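Local coordinates for protein polyhedrin (Operophtera brumata cypovirus 19, PDB 5A99) that builds the crystalline matrix of cypovirus polyhedra, the occlusion bodies that embed virus particles and probably shield them outside the insect host, at residues Asn204-Lys207 with Thr208-Leu212; His221-Asp224 with Glu225-Val229; His8-Arg11 with Asn12-His16; Leu84-Leu87 with Arg88-Leu91. All coordinates share one frame; numbering follows the deposited sequence.

The four contacts are short-range, each within a helix or at one of its ends, and lie far apart in one chain of a trimer. Interaction 3, near the N-terminus, and interaction 4, on helix 81-92, are on opposite sides of the chain's centre, their own centres about 63 Å apart. Interactions 1 and 2 follow in series towards the C-terminus, also on opposite sides, with centres about 35 Å apart. Interactions 2 and 4 come nearest, about 15 Å between closest atoms, without touching in one chain. Between subunits they do meet: His221 packs on Arg85 of the second subunit. Interactions 1, 2 and 4 thus reach other subunits, whereas interaction 3 touches none in the trimer.

Interaction 1: Asn204-Lys207 with Thr208-Leu212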
loop_
_atom_site.group_PDB
_atom_site.type_symbol
_atom_site.label_atom_id
_atom_site.label_comp_id
_atom_site.label_asym_id
_atom_site.label_seq_id
_atom_site.Cartn_x
_atom_site.Cartn_y
_atom_site.Cartn_z
ATOM N N ASN A 204 2.198 -12.066 19.637
ATOM C CA ASN A 204 1.722 -10.711 19.395
ATOM C C ASN A 204 1.741 -10.331 17.928
ATOM O O ASN A 204 1.116 -9.352 17.528
ATOM C CB ASN A 204 2.572 -9.717 20.174
ATOM C CG ASN A 204 2.375 -9.844 21.664
ATOM O OD1 ASN A 204 1.248 -10.025 22.140
ATOM N ND2 ASN A 204 3.467 -9.792 22.411
ATOM N N ILE A 205 2.466 -11.107 17.133
ATOM C CA ILE A 205 2.623 -10.813 15.714
ATOM C C ILE A 205 1.284 -10.815 14.962
ATOM O O ILE A 205 1.085 -10.015 14.041
ATOM C CB ILE A 205 3.621 -11.794 15.065
ATOM C CG1 ILE A 205 3.904 -11.410 13.605
ATOM C CG2 ILE A 205 3.117 -13.235 15.203
ATOM C CD1 ILE A 205 4.516 -10.040 13.428
ATOM N N TYR A 206 0.359 -11.688 15.355
ATOM C CA TYR A 206 -0.973 -11.668 14.755
ATOM C C TYR A 206 -1.563 -10.252 14.775
ATOM O O TYR A 206 -1.944 -9.719 13.745
ATOM C CB TYR A 206 -1.929 -12.641 15.469
ATOM C CG TYR A 206 -3.397 -12.289 15.281
ATOM C CD1 TYR A 206 -3.978 -12.324 14.021
ATOM C CD2 TYR A 206 -4.192 -11.913 16.357
ATOM C CE1 TYR A 206 -5.314 -12.003 13.833
ATOM C CE2 TYR A 206 -5.539 -11.578 16.179
ATOM C CZ TYR A 206 -6.087 -11.627 14.910
ATOM O OH TYR A 206 -7.406 -11.306 14.719
ATOM N N LYS A 207 -1.664 -9.655 15.952
ATOM C CA LYS A 207 -2.299 -8.348 16.056
ATOM C C LYS A 207 -1.565 -7.297 15.224
ATOM O O LYS A 207 -2.191 -6.451 14.595
ATOM C CB LYS A 207 -2.393 -7.908 17.517
ATOM C CG LYS A 207 -3.011 -6.524 17.727
ATOM C CD LYS A 207 -4.358 -6.371 17.050
ATOM C CE LYS A 207 -5.382 -7.356 17.557
ATOM N NZ LYS A 207 -6.772 -6.918 17.200
ATOM N N THR A 208 -0.239 -7.350 15.222
ATOM C CA THR A 208 0.542 -6.401 14.448
ATOM C C THR A 208 0.180 -6.469 12.958
ATOM O O THR A 208 -0.133 -5.446 12.351
ATOM C CB THR A 208 2.040 -6.651 14.627
ATOM O OG1 THR A 208 2.393 -6.410 15.989
ATOM C CG2 THR A 208 2.852 -5.733 13.741
ATOM N N LEU A 209 0.212 -7.679 12.393
ATOM C CA LEU A 209 -0.103 -7.905 10.985
ATOM C C LEU A 209 -1.561 -7.612 10.625
ATOM O O LEU A 209 -1.827 -6.969 9.612
ATOM C CB LEU A 209 0.267 -9.339 10.576
ATOM C CG LEU A 209 1.767 -9.644 10.662
ATOM C CD1 LEU A 209 2.055 -11.103 10.349
ATOM C CD2 LEU A 209 2.569 -8.732 9.722
ATOM N N ILE A 210 -2.504 -8.056 11.455
ATOM C CA ILE A 210 -3.922 -7.865 11.146
ATOM C C ILE A 210 -4.305 -6.383 11.148
ATOM O O ILE A 210 -5.287 -6.000 10.504
ATOM C CB ILE A 210 -4.844 -8.656 12.116
ATOM C CG1 ILE A 210 -6.181 -8.996 11.452
ATOM C CG2 ILE A 210 -5.080 -7.882 13.415
ATOM C CD1 ILE A 210 -6.073 -9.829 10.187
ATOM N N ARG A 211 -3.524 -5.565 11.864
ATOM C CA ARG A 211 -3.741 -4.116 11.918
ATOM C C ARG A 211 -2.636 -3.318 11.241
ATOM O O ARG A 211 -2.438 -2.131 11.548
ATOM C CB ARG A 211 -3.847 -3.650 13.364
ATOM C CG ARG A 211 -5.083 -4.142 14.068
ATOM C CD ARG A 211 -6.362 -3.713 13.353
ATOM N NE ARG A 211 -7.509 -3.973 14.209
ATOM C CZ ARG A 211 -7.965 -3.112 15.111
ATOM N NH1 ARG A 211 -7.386 -1.929 15.254
ATOM N NH2 ARG A 211 -8.995 -3.429 15.873
ATOM N N LEU A 212 -1.908 -3.959 10.335
ATOM C CA LEU A 212 -0.772 -3.315 9.682
ATOM C C LEU A 212 -1.257 -2.120 8.854
ATOM O O LEU A 212 -0.603 -1.071 8.782
ATOM C CB LEU A 212 -0.036 -4.333 8.801
ATOM C CG LEU A 212 1.451 -4.088 8.555
ATOM C CD1 LEU A 212 2.190 -3.976 9.878
ATOM C CD2 LEU A 212 2.052 -5.191 7.682
HETATM O O HOH W 1 -8.094 -6.655 14.604
#
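Ile205 and Leu209 make the tight apolar side of this short helix, with CG1 of Ile205 3.8 Å from CD1 of Leu209 where the two side chains cross. Beside them, Tyr206 and Ile210 run in the same direction. Swinging CG away from the backbone N (chi1 157°) brings the Tyr206 ring alongside Ile210, where CE1 lies 3.8 Å from CB of Ile210 and CG2 of Ile210 sits above one face, near the rim. Leu209 of the third subunit packs against this side, on Ile205, Thr208 and Leu209.

The Lys207 side, by contrast, is polar and bridged by water. Its chain, bent at chi2 and chi3, lies alongside Arg211, with CD 3.8 Å from CG of Arg211. Beyond that the two like charges stay 4.3 Å apart, NZ to NE, and a water accepts from both. Acidic partners probably offset the pair: Glu146 of the second subunit forms a salt bridge with Lys207, and Asp214 one with Arg211.

The backbone bond from Arg211 N to Lys207 O, 3.2 Å, is bent to 139° as Arg211 leaves helical geometry. The whole is a short alpha-helix, ending just before Arg211, packed at the trimer interface.

Interaction 2: His221-Asp224 with Glu225-Val229; sequences HYDD and EETSV
Tyr222 lays its ring against the first turn of helix 225-236, with one face over CA of Ser228. That carbon is 4.0 Å from the ring centroid of Tyr222 and 18° off the normal, a CH-pi contact displaced towards the rim. Ser228 CB extends it, 3.8 Å from CG of Tyr222. At the ring's edge, near its plane, CG2 of Thr227 comes within 3.7 Å of CD1 of Tyr222, so the aromatic group is met both from above and from the side.

The link between strand and helix is fastened by Asp224 at the N-cap. Its CG stands between the backbone N and the carbonyl carbon (chi1 71°), which turns the carboxylate towards the first amides of the helix. There OD1 accepts from Thr227 N at 3.1 Å in a fairly straight capping bond, 161° at the hydrogen. The carbonyl of the same residue takes the next amide, from Ser228 N to Asp224 O, so one residue satisfies two amides of the opening turn. Outside the cap, CB of Asp223 rests 3.5 Å from OG1 of Thr227. Ser228 turns its hydroxyl onto the carbonyl one turn back, OG donating to Glu225 O at 2.6 Å; that oxygen also receives Val229 N.

In the fold, this is the passage from strand 218-222 into helix 225-236, closed by an N-cap. Strand 218-222 is an edge strand of its six-stranded sheet within the chain, and Tyr222 and Ser228 both pack on Ile48 of adjacent strand 46-53. The Tyr222 hydroxyl bonds to Ser93 of the second subunit, just beyond that subunit's helix 81-92.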
loop_
_atom_site.group_PDB
_atom_site.type_symbol
_atom_site.label_atom_id
_atom_site.label_comp_id
_atom_site.label_asym_id
_atom_site.label_seq_id
_atom_site.Cartn_x
_atom_site.Cartn_y
_atom_site.Cartn_z
ATOM N N HIS A 221 -5.539 19.460 2.752
ATOM C CA HIS A 221 -5.022 20.683 2.154
ATOM C C HIS A 221 -5.608 21.893 2.888
ATOM O O HIS A 221 -6.832 22.047 2.978
ATOM C CB HIS A 221 -5.383 20.705 0.663
ATOM C CG HIS A 221 -4.747 21.823 -0.109
ATOM N ND1 HIS A 221 -3.705 22.574 0.380
ATOM C CD2 HIS A 221 -5.011 22.303 -1.348
ATOM C CE1 HIS A 221 -3.359 23.481 -0.519
ATOM N NE2 HIS A 221 -4.135 23.336 -1.576
ATOM N N TYR A 222 -4.732 22.734 3.433
ATOM C CA TYR A 222 -5.154 23.914 4.195
ATOM C C TYR A 222 -4.621 25.209 3.577
ATOM O O TYR A 222 -3.480 25.267 3.097
ATOM C CB TYR A 222 -4.738 23.802 5.674
ATOM C CG TYR A 222 -5.661 22.901 6.461
ATOM C CD1 TYR A 222 -6.902 23.362 6.904
ATOM C CD2 TYR A 222 -5.323 21.575 6.716
ATOM C CE1 TYR A 222 -7.772 22.536 7.599
ATOM C CE2 TYR A 222 -6.196 20.732 7.418
ATOM C CZ TYR A 222 -7.415 21.224 7.855
ATOM O OH TYR A 222 -8.289 20.414 8.554
ATOM N N ASP A 223 -5.472 26.235 3.594
ATOM C CA ASP A 223 -5.170 27.562 3.040
ATOM C C ASP A 223 -3.757 28.048 3.411
ATOM O O ASP A 223 -2.973 28.465 2.540
ATOM C CB ASP A 223 -6.206 28.576 3.546
ATOM C CG ASP A 223 -7.601 28.338 2.989
ATOM O OD1 ASP A 223 -7.832 27.302 2.327
ATOM O OD2 ASP A 223 -8.478 29.201 3.226
ATOM N N ASP A 224 -3.461 28.027 4.709
ATOM C CA ASP A 224 -2.115 28.283 5.223
ATOM C C ASP A 224 -1.997 27.680 6.613
ATOM O O ASP A 224 -2.908 26.997 7.077
ATOM C CB ASP A 224 -1.762 29.776 5.235
ATOM C CG ASP A 224 -2.517 30.573 6.307
ATOM O OD1 ASP A 224 -3.156 29.987 7.212
ATOM O OD2 ASP A 224 -2.454 31.822 6.242
ATOM N N GLU A 225 -0.869 27.921 7.269
ATOM C CA GLU A 225 -0.583 27.282 8.546
ATOM C C GLU A 225 -1.604 27.603 9.638
ATOM O O GLU A 225 -2.024 26.717 10.374
ATOM C CB GLU A 225 0.803 27.689 9.022
ATOM C CG GLU A 225 1.199 27.028 10.324
ATOM C CD GLU A 225 2.639 27.300 10.678
ATOM O OE1 GLU A 225 2.958 28.487 10.904
ATOM O OE2 GLU A 225 3.443 26.340 10.708
ATOM N N GLU A 226 -2.011 28.867 9.747
ATOM C CA GLU A 226 -2.990 29.241 10.769
ATOM C C GLU A 226 -4.309 28.495 10.564
ATOM O O GLU A 226 -4.947 28.070 11.527
ATOM C CB GLU A 226 -3.216 30.754 10.791
ATOM C CG GLU A 226 -4.345 31.218 11.711
ATOM C CD GLU A 226 -4.179 30.792 13.170
ATOM O OE1 GLU A 226 -3.119 30.241 13.525
ATOM O OE2 GLU A 226 -5.119 31.016 13.970
ATOM N N THR A 227 -4.704 28.305 9.311
ATOM C CA THR A 227 -5.951 27.598 9.049
ATOM C C THR A 227 -5.850 26.187 9.617
ATOM O O THR A 227 -6.770 25.724 10.283
ATOM C CB THR A 227 -6.313 27.557 7.546
ATOM O OG1 THR A 227 -6.297 28.886 7.007
ATOM C CG2 THR A 227 -7.691 26.965 7.346
ATOM N N SER A 228 -4.722 25.521 9.370
ATOM C CA SER A 228 -4.487 24.178 9.900
ATOM C C SER A 228 -4.449 24.174 11.432
ATOM O O SER A 228 -4.977 23.258 12.058
ATOM C CB SER A 228 -3.200 23.556 9.329
ATOM O OG SER A 228 -2.034 24.157 9.853
ATOM N N VAL A 229 -3.845 25.201 12.029
ATOM C CA VAL A 229 -3.802 25.313 13.489
ATOM C C VAL A 229 -5.238 25.366 14.012
ATOM O O VAL A 229 -5.612 24.614 14.912
ATOM C CB VAL A 229 -2.970 26.548 13.958
ATOM C CG1 VAL A 229 -3.218 26.872 15.421
ATOM C CG2 VAL A 229 -1.481 26.323 13.706
#

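Interaction 3: His8-Arg11 with Asn12-His16; sequences HEIR and NRYQH
The ring of Tyr14 is met obliquely by the CG2 branch of Ile10, whose methyl carbon lies 3.5 Å from CE2 of Tyr14 and almost as near CD2. The edge of a second ring, that of His16, has the carbonyl oxygen of Asn12 in its plane. Two further flat groups, the Glu9 carboxylate and the Asn12 amide, stand with their planes 51° apart.

Ile10 and Tyr14 are one turn apart and run side by side. With chi1 at -49°, CG1 of Ile10 lies beside the backbone N and CG2 is anti to it, which offers the CG2 branch to the tyrosine. Beneath the pair, the bond from Tyr14 N to Ile10 O is short and nearly straight, 2.9 Å.

Glu9 and Asn12 also lie alongside each other, their CB atoms 3.9 Å apart. Their polar ends are joined through water rather than directly: one water donates a hydrogen bond to Glu9 OE1 and accepts one from Asn12 ND2 at 2.7 Å. Such a bridge ties the two groups together while keeping them hydrated, as suits a surface where every touching residue is exposed.

Glu9 holds the N-cap position and is also the centre of an inverse gamma turn, closed by a weak bond from Ile10 N to His8 O. Its own carbonyl accepts from Arg13 N at 3.0 Å, starting the regular pattern, and Gln15 N to Arg11 O continues it at a more bent 144°. Most of these residues touch crystal neighbours, and the whole forms the opening turns of the N-terminal helix 10-25, which probably takes part in packing the polyhedral lattice.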
loop_
_atom_site.group_PDB
_atom_site.type_symbol
_atom_site.label_atom_id
_atom_site.label_comp_id
_atom_site.label_asym_id
_atom_site.label_seq_id
_atom_site.Cartn_x
_atom_site.Cartn_y
_atom_site.Cartn_z
ATOM N N HIS A 8 -16.224 12.249 50.474
ATOM C CA HIS A 8 -15.021 12.678 49.776
ATOM C C HIS A 8 -15.454 13.406 48.498
ATOM O O HIS A 8 -16.615 13.310 48.077
ATOM C CB HIS A 8 -14.138 11.464 49.447
ATOM C CG HIS A 8 -13.695 10.695 50.654
ATOM N ND1 HIS A 8 -12.400 10.733 51.126
ATOM C CD2 HIS A 8 -14.373 9.876 51.492
ATOM C CE1 HIS A 8 -12.300 9.968 52.197
ATOM N NE2 HIS A 8 -13.485 9.439 52.443
ATOM N N GLU A 9 -14.534 14.129 47.868
ATOM C CA GLU A 9 -14.865 14.855 46.644
ATOM C C GLU A 9 -14.835 13.913 45.462
ATOM O O GLU A 9 -13.884 13.919 44.681
ATOM C CB GLU A 9 -13.883 15.999 46.408
ATOM C CG GLU A 9 -14.092 17.188 47.322
ATOM C CD GLU A 9 -12.991 18.230 47.174
ATOM O OE1 GLU A 9 -11.800 17.872 47.337
ATOM O OE2 GLU A 9 -13.316 19.403 46.881
ATOM N N ILE A 10 -15.883 13.106 45.329
ATOM C CA ILE A 10 -15.911 12.058 44.315
ATOM C C ILE A 10 -15.711 12.641 42.915
ATOM O O ILE A 10 -14.874 12.167 42.145
ATOM C CB ILE A 10 -17.240 11.257 44.358
ATOM C CG1 ILE A 10 -17.565 10.815 45.798
ATOM C CG2 ILE A 10 -17.161 10.062 43.415
ATOM C CD1 ILE A 10 -16.442 10.044 46.491
ATOM N N ARG A 11 -16.482 13.672 42.593
ATOM C CA ARG A 11 -16.446 14.260 41.266
ATOM C C ARG A 11 -15.032 14.711 40.907
ATOM O O ARG A 11 -14.569 14.491 39.793
ATOM C CB ARG A 11 -17.425 15.427 41.192
ATOM C CG ARG A 11 -17.636 15.991 39.804
ATOM C CD ARG A 11 -18.635 17.159 39.850
ATOM N NE ARG A 11 -18.241 18.189 40.820
ATOM C CZ ARG A 11 -19.079 18.924 41.551
ATOM N NH1 ARG A 11 -20.393 18.770 41.449
ATOM N NH2 ARG A 11 -18.596 19.821 42.399
ATOM N N ASN A 12 -14.350 15.327 41.865
ATOM C CA ASN A 12 -13.000 15.827 41.656
ATOM C C ASN A 12 -11.999 14.681 41.477
ATOM O O ASN A 12 -11.126 14.741 40.601
ATOM C CB ASN A 12 -12.593 16.708 42.837
ATOM C CG ASN A 12 -11.324 17.489 42.579
ATOM O OD1 ASN A 12 -11.171 18.130 41.538
ATOM N ND2 ASN A 12 -10.398 17.437 43.531
ATOM N N ARG A 13 -12.146 13.633 42.292
ATOM C CA ARG A 13 -11.253 12.477 42.230
ATOM C C ARG A 13 -11.381 11.820 40.857
ATOM O O ARG A 13 -10.383 11.475 40.228
ATOM C CB ARG A 13 -11.554 11.471 43.361
ATOM C CG ARG A 13 -11.031 11.899 44.735
ATOM C CD ARG A 13 -11.348 10.881 45.827
ATOM N NE ARG A 13 -10.753 9.573 45.546
ATOM C CZ ARG A 13 -9.723 9.053 46.209
ATOM N NH1 ARG A 13 -9.165 9.723 47.210
ATOM N NH2 ARG A 13 -9.253 7.854 45.873
ATOM N N TYR A 14 -12.615 11.669 40.388
ATOM C CA TYR A 14 -12.850 11.113 39.059
ATOM C C TYR A 14 -12.215 11.978 37.970
ATOM O O TYR A 14 -11.699 11.457 36.984
ATOM C CB TYR A 14 -14.347 10.963 38.800
ATOM C CG TYR A 14 -14.945 9.642 39.254
ATOM C CD1 TYR A 14 -14.346 8.434 38.919
ATOM C CD2 TYR A 14 -16.123 9.603 39.995
ATOM C CE1 TYR A 14 -14.902 7.219 39.318
ATOM C CE2 TYR A 14 -16.682 8.392 40.397
ATOM C CZ TYR A 14 -16.063 7.206 40.057
ATOM O OH TYR A 14 -16.613 6.007 40.451
ATOM N N GLN A 15 -12.233 13.297 38.153
ATOM C CA GLN A 15 -11.616 14.204 37.173
ATOM C C GLN A 15 -10.106 13.993 37.069
ATOM O O GLN A 15 -9.546 13.949 35.965
ATOM C CB GLN A 15 -11.904 15.663 37.524
ATOM C CG GLN A 15 -11.291 16.651 36.540
ATOM C CD GLN A 15 -11.886 16.535 35.142
ATOM O OE1 GLN A 15 -12.952 17.078 34.862
ATOM N NE2 GLN A 15 -11.193 15.822 34.260
ATOM N N HIS A 16 -9.442 13.881 38.216
ATOM C CA HIS A 16 -8.016 13.564 38.242
ATOM C C HIS A 16 -7.741 12.258 37.503
ATOM O O HIS A 16 -6.817 12.182 36.704
ATOM C CB HIS A 16 -7.515 13.435 39.678
ATOM C CG HIS A 16 -6.934 14.693 40.232
ATOM N ND1 HIS A 16 -7.711 15.760 40.631
ATOM C CD2 HIS A 16 -5.649 15.053 40.463
ATOM C CE1 HIS A 16 -6.928 16.726 41.081
ATOM N NE2 HIS A 16 -5.674 16.322 40.990
HETATM O O HOH W 2 -10.052 15.975 45.720
#

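Interaction 4: Leu84-Leu87 with Arg88-Leu91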
loop_
_atom_site.group_PDB
_atom_site.type_symbol
_atom_site.label_atom_id
_atom_site.label_comp_id
_atom_site.label_asym_id
_atom_site.label_seq_id
_atom_site.Cartn_x
_atom_site.Cartn_y
_atom_site.Cartn_z
ATOM N N LEU A 84 4.299 18.417 -17.465
ATOM C CA LEU A 84 4.606 17.698 -16.234
ATOM C C LEU A 84 5.514 16.520 -16.551
ATOM O O LEU A 84 6.445 16.230 -15.799
ATOM C CB LEU A 84 3.332 17.229 -15.519
ATOM C CG LEU A 84 3.503 16.479 -14.189
ATOM C CD1 LEU A 84 4.346 17.264 -13.177
ATOM C CD2 LEU A 84 2.143 16.151 -13.589
ATOM N N ARG A 85 5.254 15.851 -17.670
ATOM C CA ARG A 85 6.067 14.710 -18.053
ATOM C C ARG A 85 7.524 15.149 -18.255
ATOM O O ARG A 85 8.458 14.489 -17.792
ATOM C CB ARG A 85 5.540 14.066 -19.333
ATOM C CG ARG A 85 6.552 13.140 -19.995
ATOM C CD ARG A 85 5.977 12.397 -21.182
ATOM N NE ARG A 85 6.908 11.368 -21.648
ATOM C CZ ARG A 85 6.728 10.634 -22.742
ATOM N NH1 ARG A 85 5.660 10.824 -23.493
ATOM N NH2 ARG A 85 7.620 9.711 -23.088
ATOM N N HIS A 86 7.704 16.258 -18.959
ATOM C CA HIS A 86 9.037 16.758 -19.282
ATOM C C HIS A 86 9.808 17.100 -18.017
ATOM O O HIS A 86 11.009 16.832 -17.897
ATOM C CB HIS A 86 8.935 18.016 -20.146
ATOM C CG HIS A 86 8.265 17.795 -21.466
ATOM N ND1 HIS A 86 8.105 16.544 -22.026
ATOM C CD2 HIS A 86 7.700 18.670 -22.332
ATOM C CE1 HIS A 86 7.471 16.660 -23.180
ATOM N NE2 HIS A 86 7.216 17.939 -23.390
ATOM N N LEU A 87 9.105 17.736 -17.090
ATOM C CA LEU A 87 9.684 18.103 -15.810
ATOM C C LEU A 87 10.229 16.857 -15.111
ATOM O O LEU A 87 11.398 16.814 -14.707
ATOM C CB LEU A 87 8.625 18.794 -14.953
ATOM C CG LEU A 87 9.035 19.050 -13.504
ATOM C CD1 LEU A 87 10.310 19.879 -13.463
ATOM C CD2 LEU A 87 7.903 19.706 -12.737
ATOM N N ARG A 88 9.391 15.833 -15.006
ATOM C CA ARG A 88 9.760 14.612 -14.307
ATOM C C ARG A 88 10.915 13.917 -14.994
ATOM O O ARG A 88 11.823 13.437 -14.322
ATOM C CB ARG A 88 8.571 13.674 -14.207
ATOM C CG ARG A 88 7.494 14.180 -13.267
ATOM C CD ARG A 88 6.267 13.299 -13.315
ATOM N NE ARG A 88 6.379 12.143 -12.427
ATOM C CZ ARG A 88 5.389 11.290 -12.184
ATOM N NH1 ARG A 88 4.204 11.442 -12.781
ATOM N NH2 ARG A 88 5.583 10.282 -11.351
ATOM N N ASP A 89 10.884 13.896 -16.332
ATOM C CA ASP A 89 11.989 13.372 -17.136
ATOM C C ASP A 89 13.323 13.942 -16.629
ATOM O O ASP A 89 14.274 13.199 -16.400
ATOM C CB ASP A 89 11.804 13.712 -18.630
ATOM C CG ASP A 89 10.676 12.920 -19.295
ATOM O OD1 ASP A 89 10.178 11.943 -18.699
ATOM O OD2 ASP A 89 10.306 13.273 -20.440
ATOM N N GLY A 90 13.377 15.259 -16.433
ATOM C CA GLY A 90 14.583 15.920 -15.938
ATOM C C GLY A 90 14.915 15.650 -14.477
ATOM O O GLY A 90 16.092 15.560 -14.105
ATOM N N LEU A 91 13.897 15.520 -13.633
ATOM C CA LEU A 91 14.141 15.265 -12.203
ATOM C C LEU A 91 14.664 13.854 -11.974
ATOM O O LEU A 91 15.381 13.599 -11.006
ATOM C CB LEU A 91 12.876 15.495 -11.369
ATOM C CG LEU A 91 12.142 16.832 -11.551
ATOM C CD1 LEU A 91 10.938 16.946 -10.585
ATOM C CD2 LEU A 91 13.096 18.010 -11.377
#
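Arg88 begins the second half of two successive turns of the alpha-helix 81-92, its aliphatic CG resting 3.4 Å from Leu84 O while its amide N bonds to the same oxygen. The chain then bends at chi3 to carry the guanidinium away from Leu84; NE bonds to the hydroxyl of Tyr131, and NH1 to the carbonyl of Arg72 in the third subunit.

Asp89 comes next, N to Arg85 O at 2.9 Å. Its carboxylate faces the extended Arg85 chain, yet the charges remain beyond a salt bridge, with OD2 of Asp89 4.1 Å from NE of Arg85 and the two flat groups nearly perpendicular, 82° apart. The attraction is therefore probably modest. The same OD2 approaches the His86 ring at its edge, 4.2 Å from ND1. Weak, long ion pairs reach from Arg85 to Asp75, Glu76 and Asp223 of the third subunit.

Gly90 adds its backbone bond to His86 O, 3.2 Å from N. Leu91 closes the run on the apolar side, where it crosses Leu87 and also packs on Trp63 and His182: its CD2 lies 4.0 Å from CD1 of Leu87, and its CG sits 3.2 Å from Leu87 O.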